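Local atomic coordinates of nucleoside-diphosphate-sugar epimerase (Pseudomonas aeruginosa, PDB entry 2X4G), a protein that probably acts as an NAD(P)-dependent epimerase or dehydrogenase on nucleotide sugars. Residues L185-I190 / I331-D336. Numbering follows the deposited sequence.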
# COMPACT_ATOMS: atom_id res chain seq x y z
N LEU A 185 -6.94 5.01 -24.53
CA LEU A 185 -5.58 5.51 -24.78
C LEU A 185 -5.63 6.52 -25.92
O LEU A 185 -6.33 6.28 -26.91
CB LEU A 185 -4.64 4.35 -25.16
CG LEU A 185 -4.17 3.42 -24.05
CD1 LEU A 185 -3.42 2.27 -24.67
CD2 LEU A 185 -3.28 4.14 -23.04
N GLY A 186 -4.89 7.63 -25.78
CA GLY A 186 -4.86 8.63 -26.83
C GLY A 186 -4.24 9.94 -26.43
O GLY A 186 -3.55 10.02 -25.44
N GLU A 187 -4.48 10.97 -27.21
CA GLU A 187 -3.97 12.30 -26.86
C GLU A 187 -4.88 13.05 -25.87
O GLU A 187 -6.04 12.69 -25.66
CB GLU A 187 -3.73 13.14 -28.11
CG GLU A 187 -4.96 13.34 -28.97
CD GLU A 187 -4.68 14.18 -30.21
OE1 GLU A 187 -3.51 14.57 -30.44
OE2 GLU A 187 -5.63 14.42 -30.99
N LEU A 188 -4.33 14.08 -25.27
CA LEU A 188 -5.02 14.89 -24.26
C LEU A 188 -5.18 14.18 -22.92
O LEU A 188 -6.16 14.39 -22.26
CB LEU A 188 -6.39 15.38 -24.79
CG LEU A 188 -6.41 15.94 -26.23
CD1 LEU A 188 -7.78 16.45 -26.62
CD2 LEU A 188 -5.35 17.02 -26.44
N ASP A 189 -4.21 13.38 -22.48
CA ASP A 189 -4.34 12.58 -21.25
C ASP A 189 -3.51 13.25 -20.16
O ASP A 189 -2.34 12.97 -20.01
CB ASP A 189 -3.86 11.14 -21.51
CG ASP A 189 -4.11 10.20 -20.33
OD1 ASP A 189 -4.91 10.55 -19.44
OD2 ASP A 189 -3.52 9.09 -20.31
N ILE A 190 -4.11 14.16 -19.40
CA ILE A 190 -3.29 15.09 -18.64
C ILE A 190 -2.48 14.48 -17.52
O ILE A 190 -1.28 14.73 -17.42
CB ILE A 190 -4.06 16.23 -18.04
CG1 ILE A 190 -4.82 16.98 -19.09
CG2 ILE A 190 -3.09 17.24 -17.40
CD1 ILE A 190 -4.80 18.48 -18.77
N ILE A 331 1.78 9.06 -27.79
CA ILE A 331 3.20 9.30 -27.67
C ILE A 331 3.56 10.73 -28.02
O ILE A 331 4.27 11.36 -27.28
CB ILE A 331 4.04 8.31 -28.51
CG1 ILE A 331 4.07 6.95 -27.81
CG2 ILE A 331 5.47 8.82 -28.68
CD1 ILE A 331 4.67 5.85 -28.65
N ASP A 332 3.06 11.25 -29.12
CA ASP A 332 3.39 12.61 -29.55
C ASP A 332 2.86 13.70 -28.61
O ASP A 332 3.56 14.68 -28.31
CB ASP A 332 2.88 12.88 -30.96
CG ASP A 332 3.68 12.15 -32.02
OD1 ASP A 332 4.83 11.74 -31.74
OD2 ASP A 332 3.15 11.99 -33.14
N TRP A 333 1.63 13.52 -28.15
CA TRP A 333 1.06 14.43 -27.19
C TRP A 333 1.95 14.48 -25.94
O TRP A 333 2.30 15.56 -25.46
CB TRP A 333 -0.38 14.05 -26.86
CG TRP A 333 -1.06 15.15 -26.17
CD1 TRP A 333 -1.67 16.24 -26.74
CD2 TRP A 333 -1.17 15.32 -24.77
NE1 TRP A 333 -2.17 17.07 -25.76
CE2 TRP A 333 -1.87 16.54 -24.54
CE3 TRP A 333 -0.74 14.58 -23.68
CZ2 TRP A 333 -2.15 17.02 -23.26
CZ3 TRP A 333 -1.01 15.06 -22.39
CH2 TRP A 333 -1.71 16.27 -22.20
N PHE A 334 2.33 13.31 -25.42
CA PHE A 334 3.14 13.28 -24.21
C PHE A 334 4.47 13.98 -24.41
O PHE A 334 4.94 14.68 -23.52
CB PHE A 334 3.38 11.84 -23.74
CG PHE A 334 2.16 11.18 -23.15
CD1 PHE A 334 1.32 11.87 -22.29
CD2 PHE A 334 1.87 9.88 -23.44
CE1 PHE A 334 0.21 11.29 -21.75
CE2 PHE A 334 0.75 9.28 -22.90
CZ PHE A 334 -0.08 9.99 -22.05
N ARG A 335 5.06 13.79 -25.58
CA ARG A 335 6.34 14.37 -25.89
C ARG A 335 6.27 15.90 -26.01
O ARG A 335 7.10 16.59 -25.44
CB ARG A 335 6.89 13.74 -27.18
CG ARG A 335 8.39 13.96 -27.36
CD ARG A 335 8.91 13.29 -28.62
NE ARG A 335 9.28 11.88 -28.41
CZ ARG A 335 8.82 10.84 -29.12
NH1 ARG A 335 7.97 11.02 -30.13
NH2 ARG A 335 9.24 9.62 -28.83
N ASP A 336 5.28 16.43 -26.72
CA ASP A 336 5.18 17.89 -26.90
C ASP A 336 5.00 18.61 -25.57
O ASP A 336 5.40 19.78 -25.42
CB ASP A 336 4.02 18.26 -27.83
CG ASP A 336 4.20 17.70 -29.22
OD1 ASP A 336 3.19 17.26 -29.83
OD2 ASP A 336 5.37 17.65 -29.69
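E187 and W333 meet where the loop leaving strand 176-185 runs past the last turn of helix 323-336, their CA atoms 5.5 Å apart. W333 points at the loop, and with CG anti to its backbone N (chi1 -165°) the indole turns one face to the backbone, beneath E187 C, L188 N and D189 N. The E187-L188 peptide stands upright on the ring: L188 N sits 3.4 Å above its plane with the N-H directed at the pi face, which suits an aromatic here. L188 CA makes a CH-pi contact with the six-membered ring, 3.8 Å from its centroid. The leucine side chain starts away from the helix but bends back, bringing CD2 above the indole plane, just beyond the rim at NE1, while E187 CB rests on W333 CB at 3.7 Å. D189 O lies in the plane of the F334 ring, 3.5 Å from CE1, at the weakly positive rim of the phenyl. The D189 carboxylate is turned 47° from that ring; OD1 accepts from T193 OG1 and OD2 from G195 N, so an aspartate can be buried here, satisfied within its own loop. The whole is aromatic packing of the C-terminal helix against the loop after a strand of the Rossmann-type sheet.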